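Local structure of SAM-dependent methyltransferase (Pyrococcus horikoshii, 1WZN) at residues F29-F34 and A60-E65; K35-R40 and L232-S237. The protein binds S-adenosyl-L-homocysteine and probably transfers the methyl group of S-adenosyl-L-methionine to an acceptor substrate. All blocks are in the same frame, centred on the assembly; numbering follows the deposited sequence.

Interaction 1: F29-F34 and A60-E65; sequences FVEEIF and AERGYE
Glu31 of helix 23-36 reaches across to Arg62 and Tyr64, which follow helix 54-61, and gives each of them one carboxylate oxygen. Its CB leaves the helix toward them. Glu31 CG lies anti to the carbonyl carbon (chi1 -67°) and passes 3.6 Å from Tyr64 OH. Beyond CG the chain runs extended and carries CD up to the edge of the Tyr64 ring. At the tip, Glu31 OE1 accepts a hydrogen bond from Tyr64 OH at 2.7 Å, on its anti lone pair. Glu31 OE2 forms a salt bridge with Arg62 NH1 at 2.6 Å. This oxygen lies in the guanidinium plane, but the N-H...O angle is a bent 148°. Next to the hydroxyl, Phe34 turns its edge toward one face of Tyr64 in an offset edge-to-face pair, with centroids 5.4 Å apart and planes at 65°. Phe34 also packs on strand 139-146 of the Rossmann-like methyltransferase sheet. Arg62 also pairs with Asp28 and Glu58. The guanidinium thus joins three carboxylates, which probably offsets their mutual repulsion, while the Tyr64 hydroxyl bonds the carboxylate and its ring face meets the edge of Phe34.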
ATOM      1  N   PHE A  29      20.363   1.764  30.389  1.00 20.16           N
ATOM      2  CA  PHE A  29      19.692   3.061  30.304  1.00 18.99           C
ATOM      3  C   PHE A  29      18.986   3.370  31.617  1.00 18.48           C
ATOM      4  O   PHE A  29      19.040   4.497  32.110  1.00 18.84           O
ATOM      5  CB  PHE A  29      18.678   3.069  29.151  1.00 18.30           C
ATOM      6  CG  PHE A  29      17.922   4.368  29.015  1.00 18.97           C
ATOM      7  CD1 PHE A  29      18.603   5.580  28.941  1.00 20.29           C
ATOM      8  CD2 PHE A  29      16.531   4.377  28.959  1.00 17.78           C
ATOM      9  CE1 PHE A  29      17.904   6.791  28.813  1.00 21.74           C
ATOM     10  CE2 PHE A  29      15.823   5.580  28.831  1.00 19.98           C
ATOM     11  CZ  PHE A  29      16.511   6.786  28.759  1.00 20.06           C
ATOM     12  N   VAL A  30      18.318   2.369  32.179  1.00 18.01           N
ATOM     13  CA  VAL A  30      17.625   2.548  33.448  1.00 17.44           C
ATOM     14  C   VAL A  30      18.609   2.984  34.536  1.00 17.72           C
ATOM     15  O   VAL A  30      18.308   3.882  35.320  1.00 17.76           O
ATOM     16  CB  VAL A  30      16.908   1.247  33.881  1.00 18.52           C
ATOM     17  CG1 VAL A  30      16.383   1.376  35.318  1.00 18.21           C
ATOM     18  CG2 VAL A  30      15.747   0.963  32.927  1.00 15.79           C
ATOM     19  N   GLU A  31      19.788   2.369  34.580  1.00 17.46           N
ATOM     20  CA  GLU A  31      20.767   2.749  35.598  1.00 20.06           C
ATOM     21  C   GLU A  31      21.273   4.170  35.379  1.00 20.32           C
ATOM     22  O   GLU A  31      21.627   4.859  36.336  1.00 21.37           O
ATOM     23  CB  GLU A  31      21.956   1.786  35.628  1.00 20.94           C
ATOM     24  CG  GLU A  31      21.613   0.382  36.085  1.00 21.56           C
ATOM     25  CD  GLU A  31      22.835  -0.367  36.580  1.00 21.36           C
ATOM     26  OE1 GLU A  31      23.116  -0.304  37.797  1.00 22.78           O
ATOM     27  OE2 GLU A  31      23.518  -1.002  35.753  1.00 20.61           O
ATOM     28  N   GLU A  32      21.323   4.612  34.124  1.00 21.68           N
ATOM     29  CA  GLU A  32      21.762   5.978  33.865  1.00 22.90           C
ATOM     30  C   GLU A  32      20.701   6.917  34.437  1.00 22.30           C
ATOM     31  O   GLU A  32      21.021   7.971  34.985  1.00 22.72           O
ATOM     32  CB  GLU A  32      21.945   6.240  32.368  1.00 27.06           C
ATOM     33  CG  GLU A  32      22.267   7.701  32.078  1.00 33.02           C
ATOM     34  CD  GLU A  32      22.764   7.937  30.669  1.00 39.59           C
ATOM     35  OE1 GLU A  32      22.053   7.565  29.710  1.00 41.06           O
ATOM     36  OE2 GLU A  32      23.870   8.505  30.522  1.00 43.06           O
ATOM     37  N   ILE A  33      19.432   6.530  34.323  1.00 21.69           N
ATOM     38  CA  ILE A  33      18.360   7.353  34.870  1.00 19.48           C
ATOM     39  C   ILE A  33      18.501   7.401  36.395  1.00 20.79           C
ATOM     40  O   ILE A  33      18.373   8.466  37.001  1.00 22.77           O
ATOM     41  CB  ILE A  33      16.961   6.801  34.483  1.00 19.57           C
ATOM     42  CG1 ILE A  33      16.755   6.903  32.965  1.00 17.10           C
ATOM     43  CG2 ILE A  33      15.872   7.595  35.187  1.00 18.24           C
ATOM     44  CD1 ILE A  33      15.434   6.308  32.493  1.00 18.83           C
ATOM     45  N   PHE A  34      18.768   6.251  37.016  1.00 19.15           N
ATOM     46  CA  PHE A  34      18.946   6.201  38.471  1.00 21.45           C
ATOM     47  C   PHE A  34      20.062   7.157  38.896  1.00 21.64           C
ATOM     48  O   PHE A  34      19.928   7.910  39.859  1.00 21.45           O
ATOM     49  CB  PHE A  34      19.341   4.791  38.945  1.00 18.80           C
ATOM     50  CG  PHE A  34      18.247   3.759  38.835  1.00 18.73           C
ATOM     51  CD1 PHE A  34      16.911   4.130  38.698  1.00 18.80           C
ATOM     52  CD2 PHE A  34      18.561   2.401  38.924  1.00 19.37           C
ATOM     53  CE1 PHE A  34      15.901   3.158  38.656  1.00 19.97           C
ATOM     54  CE2 PHE A  34      17.562   1.428  38.883  1.00 19.87           C
ATOM     55  CZ  PHE A  34      16.228   1.806  38.749  1.00 19.08           C
ATOM     56  N   ALA A  60      18.018  -7.407  39.319  1.00 16.62           N
ATOM     57  CA  ALA A  60      18.471  -8.172  40.484  1.00 17.67           C
ATOM     58  C   ALA A  60      19.919  -8.610  40.309  1.00 19.82           C
ATOM     59  O   ALA A  60      20.726  -8.535  41.238  1.00 22.32           O
ATOM     60  CB  ALA A  60      17.585  -9.398  40.689  1.00 18.17           C
ATOM     61  N   GLU A  61      20.238  -9.080  39.112  1.00 20.71           N
ATOM     62  CA  GLU A  61      21.585  -9.542  38.814  1.00 23.26           C
ATOM     63  C   GLU A  61      22.623  -8.456  39.090  1.00 24.34           C
ATOM     64  O   GLU A  61      23.790  -8.723  39.351  1.00 22.50           O
ATOM     65  CB  GLU A  61      21.636  -9.946  37.336  1.00 24.75           C
ATOM     66  CG  GLU A  61      22.936 -10.669  36.968  1.00 30.36           C
ATOM     67  CD  GLU A  61      22.879 -11.135  35.526  1.00 31.62           C
ATOM     68  OE1 GLU A  61      22.017 -11.946  35.205  1.00 30.53           O
ATOM     69  OE2 GLU A  61      23.727 -10.713  34.745  1.00 33.67           O
ATOM     70  N   ARG A  62      22.169  -7.188  38.983  1.00 21.83           N
ATOM     71  CA  ARG A  62      23.100  -6.072  39.122  1.00 22.07           C
ATOM     72  C   ARG A  62      23.189  -5.547  40.566  1.00 20.63           C
ATOM     73  O   ARG A  62      23.878  -4.579  40.863  1.00 22.26           O
ATOM     74  CB  ARG A  62      22.653  -4.952  38.176  1.00 21.87           C
ATOM     75  CG  ARG A  62      22.818  -5.327  36.699  1.00 22.15           C
ATOM     76  CD  ARG A  62      22.463  -4.157  35.771  1.00 22.09           C
ATOM     77  NE  ARG A  62      22.290  -4.619  34.389  1.00 22.05           N
ATOM     78  CZ  ARG A  62      22.583  -3.752  33.399  1.00 20.67           C
ATOM     79  NH1 ARG A  62      23.014  -2.534  33.685  1.00 20.73           N
ATOM     80  NH2 ARG A  62      22.446  -4.132  32.125  1.00 19.95           N
ATOM     81  N   GLY A  63      22.432  -6.193  41.478  1.00 20.13           N
ATOM     82  CA  GLY A  63      22.606  -5.895  42.904  1.00 19.66           C
ATOM     83  C   GLY A  63      21.410  -5.150  43.514  1.00 19.81           C
ATOM     84  O   GLY A  63      21.341  -4.883  44.705  1.00 18.31           O
ATOM     85  N   TYR A  64      20.408  -4.804  42.720  1.00 17.86           N
ATOM     86  CA  TYR A  64      19.244  -4.127  43.268  1.00 18.01           C
ATOM     87  C   TYR A  64      18.384  -5.099  44.070  1.00 17.38           C
ATOM     88  O   TYR A  64      18.347  -6.293  43.772  1.00 16.83           O
ATOM     89  CB  TYR A  64      18.431  -3.511  42.124  1.00 17.00           C
ATOM     90  CG  TYR A  64      19.180  -2.400  41.427  1.00 17.48           C
ATOM     91  CD1 TYR A  64      19.294  -1.144  42.017  1.00 19.02           C
ATOM     92  CD2 TYR A  64      19.848  -2.626  40.223  1.00 17.52           C
ATOM     93  CE1 TYR A  64      20.052  -0.140  41.435  1.00 18.90           C
ATOM     94  CE2 TYR A  64      20.620  -1.622  39.631  1.00 19.69           C
ATOM     95  CZ  TYR A  64      20.713  -0.382  40.250  1.00 17.80           C
ATOM     96  OH  TYR A  64      21.476   0.619  39.697  1.00 20.39           O
ATOM     97  N   GLU A  65      17.728  -4.582  45.107  1.00 17.37           N
ATOM     98  CA  GLU A  65      16.821  -5.376  45.935  1.00 19.07           C
ATOM     99  C   GLU A  65      15.491  -5.131  45.240  1.00 17.61           C
ATOM    100  O   GLU A  65      14.927  -4.046  45.354  1.00 16.39           O
ATOM    101  CB  GLU A  65      16.761  -4.826  47.362  1.00 21.71           C
ATOM    102  CG  GLU A  65      15.864  -5.631  48.297  1.00 29.27           C
ATOM    103  CD  GLU A  65      15.673  -4.955  49.648  1.00 32.67           C
ATOM    104  OE1 GLU A  65      16.650  -4.395  50.176  1.00 37.96           O
ATOM    105  OE2 GLU A  65      14.549  -4.992  50.185  1.00 35.93           O
TER

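Interaction 2: K35-R40 and L232-S237; sequences KEDAKR and LKRELS
The last turn of helix 23-36 and the residues after it meet the loop between strands 225-230 and 242-248, the two antiparallel strands at one side of the methyltransferase sheet. The strand order of that sheet, 3-2-1-4-5-7-6, marks the class I methyltransferase fold. Asp37 and Arg234 make the main bond here. Arg234 grips the carboxylate side-on with two nitrogens. Arg234 NE donates to Asp37 OD2 at 2.8 Å and Arg234 NH2 donates to Asp37 OD1 at 2.9 Å. Both bonds are nearly straight. Both oxygens lie close to the guanidinium plane, yet the donors stand above the carboxylate plane, because the two flat groups are turned 49° apart. A bend at chi3 (61°) in the Arg234 chain turns NE and NH2 to the aspartate. Glu36 comes in over one guanidinium face. Glu36 CB lies above the centre, 3.3 Å from Arg234 CZ, so it packs with its aliphatic part, while its carboxylate leads away. Arg234 itself is the centre of an inverse gamma turn. Asp37 OD1 has a second partner in Tyr229 OH of strand 225-230. A leucine in place of Arg234 would probably leave the buried Asp37 carboxylate without this countercharge and both of its N-H donors. The paired bonds fix the guanidinium's rotation, and the countercharge is likely to help keep the buried aspartate ionised.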
ATOM      1  N   LYS A  35      21.162   7.121  38.156  1.00 24.25           N
ATOM      2  CA  LYS A  35      22.323   7.950  38.457  1.00 27.35           C
ATOM      3  C   LYS A  35      22.148   9.443  38.216  1.00 28.45           C
ATOM      4  O   LYS A  35      22.559  10.259  39.041  1.00 27.21           O
ATOM      5  CB  LYS A  35      23.528   7.447  37.658  1.00 30.55           C
ATOM      6  CG  LYS A  35      24.753   8.352  37.716  1.00 34.79           C
ATOM      7  CD  LYS A  35      25.850   7.822  36.809  1.00 38.22           C
ATOM      8  CE  LYS A  35      27.013   8.793  36.705  1.00 40.83           C
ATOM      9  NZ  LYS A  35      28.026   8.323  35.717  1.00 43.16           N
ATOM     10  N   GLU A  36      21.527   9.801  37.097  1.00 27.86           N
ATOM     11  CA  GLU A  36      21.362  11.205  36.745  1.00 27.93           C
ATOM     12  C   GLU A  36      20.039  11.869  37.124  1.00 28.45           C
ATOM     13  O   GLU A  36      20.011  13.064  37.415  1.00 28.08           O
ATOM     14  CB  GLU A  36      21.587  11.384  35.240  1.00 27.66           C
ATOM     15  CG  GLU A  36      22.936  10.911  34.728  1.00 30.69           C
ATOM     16  CD  GLU A  36      24.103  11.628  35.383  1.00 33.11           C
ATOM     17  OE1 GLU A  36      23.971  12.829  35.689  1.00 34.46           O
ATOM     18  OE2 GLU A  36      25.159  10.992  35.578  1.00 34.79           O
ATOM     19  N   ASP A  37      18.945  11.114  37.127  1.00 26.06           N
ATOM     20  CA  ASP A  37      17.654  11.710  37.455  1.00 25.34           C
ATOM     21  C   ASP A  37      17.181  11.566  38.893  1.00 24.26           C
ATOM     22  O   ASP A  37      16.555  12.476  39.434  1.00 24.09           O
ATOM     23  CB  ASP A  37      16.590  11.182  36.496  1.00 26.54           C
ATOM     24  CG  ASP A  37      16.827  11.647  35.072  1.00 27.72           C
ATOM     25  OD1 ASP A  37      16.813  12.875  34.850  1.00 30.24           O
ATOM     26  OD2 ASP A  37      17.044  10.797  34.186  1.00 28.34           O
ATOM     27  N   ALA A  38      17.468  10.429  39.515  1.00 21.73           N
ATOM     28  CA  ALA A  38      17.057  10.225  40.896  1.00 22.10           C
ATOM     29  C   ALA A  38      17.814  11.191  41.803  1.00 22.76           C
ATOM     30  O   ALA A  38      18.925  11.614  41.480  1.00 24.05           O
ATOM     31  CB  ALA A  38      17.331   8.785  41.320  1.00 20.61           C
ATOM     32  N   LYS A  39      17.212  11.541  42.932  1.00 23.40           N
ATOM     33  CA  LYS A  39      17.853  12.450  43.879  1.00 25.76           C
ATOM     34  C   LYS A  39      18.179  11.702  45.166  1.00 25.87           C
ATOM     35  O   LYS A  39      18.204  12.282  46.253  1.00 26.18           O
ATOM     36  CB  LYS A  39      16.947  13.644  44.183  1.00 26.69           C
ATOM     37  CG  LYS A  39      16.689  14.548  42.984  1.00 32.12           C
ATOM     38  CD  LYS A  39      17.991  15.089  42.416  1.00 36.15           C
ATOM     39  CE  LYS A  39      17.734  16.070  41.285  1.00 40.91           C
ATOM     40  NZ  LYS A  39      19.003  16.563  40.680  1.00 42.79           N
ATOM     41  N   ARG A  40      18.418  10.403  45.025  1.00 23.37           N
ATOM     42  CA  ARG A  40      18.768   9.550  46.152  1.00 22.72           C
ATOM     43  C   ARG A  40      19.429   8.324  45.567  1.00 23.38           C
ATOM     44  O   ARG A  40      19.286   8.054  44.372  1.00 22.79           O
ATOM     45  CB  ARG A  40      17.518   9.140  46.949  1.00 21.75           C
ATOM     46  CG  ARG A  40      16.515   8.263  46.194  1.00 21.79           C
ATOM     47  CD  ARG A  40      15.343   7.844  47.085  1.00 21.41           C
ATOM     48  NE  ARG A  40      15.803   7.195  48.313  1.00 19.95           N
ATOM     49  CZ  ARG A  40      15.873   7.788  49.506  1.00 21.87           C
ATOM     50  NH1 ARG A  40      15.498   9.053  49.653  1.00 21.10           N
ATOM     51  NH2 ARG A  40      16.342   7.119  50.552  1.00 17.45           N
ATOM     52  N   LEU A 232      16.462   5.061  24.384  1.00 30.69           N
ATOM     53  CA  LEU A 232      17.561   4.804  25.314  1.00 26.83           C
ATOM     54  C   LEU A 232      18.578   5.923  25.516  1.00 27.08           C
ATOM     55  O   LEU A 232      19.766   5.662  25.701  1.00 24.78           O
ATOM     56  CB  LEU A 232      18.293   3.524  24.902  1.00 27.15           C
ATOM     57  CG  LEU A 232      17.401   2.291  24.750  1.00 25.24           C
ATOM     58  CD1 LEU A 232      18.261   1.079  24.425  1.00 26.65           C
ATOM     59  CD2 LEU A 232      16.611   2.061  26.033  1.00 25.70           C
ATOM     60  N   LYS A 233      18.108   7.165  25.494  1.00 25.97           N
ATOM     61  CA  LYS A 233      18.978   8.313  25.711  1.00 27.44           C
ATOM     62  C   LYS A 233      18.220   9.290  26.587  1.00 26.00           C
ATOM     63  O   LYS A 233      17.000   9.397  26.477  1.00 24.38           O
ATOM     64  CB  LYS A 233      19.337   8.991  24.385  1.00 30.87           C
ATOM     65  CG  LYS A 233      20.177   8.140  23.447  1.00 36.07           C
ATOM     66  CD  LYS A 233      20.515   8.905  22.172  1.00 39.74           C
ATOM     67  CE  LYS A 233      21.382   8.068  21.241  1.00 44.38           C
ATOM     68  NZ  LYS A 233      22.669   7.659  21.883  1.00 46.11           N
ATOM     69  N   ARG A 234      18.931   9.990  27.466  1.00 25.16           N
ATOM     70  CA  ARG A 234      18.279  10.959  28.330  1.00 27.79           C
ATOM     71  C   ARG A 234      18.039  12.255  27.558  1.00 30.45           C
ATOM     72  O   ARG A 234      18.450  13.344  27.967  1.00 30.06           O
ATOM     73  CB  ARG A 234      19.115  11.211  29.591  1.00 27.56           C
ATOM     74  CG  ARG A 234      19.125  10.013  30.532  1.00 28.49           C
ATOM     75  CD  ARG A 234      19.887  10.279  31.827  1.00 26.79           C
ATOM     76  NE  ARG A 234      19.312  11.373  32.601  1.00 26.76           N
ATOM     77  CZ  ARG A 234      19.847  12.587  32.684  1.00 28.51           C
ATOM     78  NH1 ARG A 234      20.970  12.864  32.036  1.00 30.17           N
ATOM     79  NH2 ARG A 234      19.265  13.521  33.421  1.00 29.79           N
ATOM     80  N   GLU A 235      17.365  12.103  26.424  1.00 31.11           N
ATOM     81  CA  GLU A 235      17.009  13.215  25.553  1.00 32.78           C
ATOM     82  C   GLU A 235      15.852  12.729  24.689  1.00 31.91           C
ATOM     83  O   GLU A 235      15.545  11.534  24.670  1.00 29.87           O
ATOM     84  CB  GLU A 235      18.202  13.622  24.677  1.00 34.37           C
ATOM     85  CG  GLU A 235      18.773  12.502  23.820  1.00 40.18           C
ATOM     86  CD  GLU A 235      19.995  12.935  23.018  1.00 44.01           C
ATOM     87  OE1 GLU A 235      20.989  13.381  23.631  1.00 45.97           O
ATOM     88  OE2 GLU A 235      19.964  12.826  21.773  1.00 46.19           O
ATOM     89  N   LEU A 236      15.198  13.649  23.990  1.00 31.03           N
ATOM     90  CA  LEU A 236      14.085  13.284  23.125  1.00 30.80           C
ATOM     91  C   LEU A 236      14.335  13.866  21.743  1.00 31.85           C
ATOM     92  O   LEU A 236      14.495  15.072  21.596  1.00 32.65           O
ATOM     93  CB  LEU A 236      12.767  13.829  23.683  1.00 29.03           C
ATOM     94  CG  LEU A 236      11.486  13.463  22.924  1.00 28.82           C
ATOM     95  CD1 LEU A 236      11.221  11.966  23.047  1.00 28.59           C
ATOM     96  CD2 LEU A 236      10.311  14.251  23.490  1.00 27.15           C
ATOM     97  N   SER A 237      14.392  13.002  20.736  1.00 31.93           N
ATOM     98  CA  SER A 237      14.614  13.449  19.369  1.00 31.93           C
ATOM     99  C   SER A 237      13.300  13.357  18.602  1.00 30.11           C
ATOM    100  O   SER A 237      12.482  12.473  18.855  1.00 28.10           O
ATOM    101  CB  SER A 237      15.687  12.591  18.693  1.00 33.86           C
ATOM    102  OG  SER A 237      16.925  12.713  19.374  1.00 39.83           O
TER

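How the interactions relate
Helix 23-36 takes part in both contacts, and their centres are 13 Å apart. Interaction 1 ties its middle and later turns to the turn that follows helix 54-61. Interaction 2 ties its last turn and the residues just after it to the 232-237 loop, distant in sequence. They touch where Phe29 packs on Leu232 and Lys233, and where Glu32 CG lies 3.5 Å from Arg234 CD. Each is partly buried and centres on an arginine with a carboxylate. In interaction 1 a partly exposed glutamate is shared by an arginine and a tyrosine, with an aromatic pair beside it. Interaction 2 is a two-bond salt bridge at a buried aspartate, and no aromatic pair joins its segments.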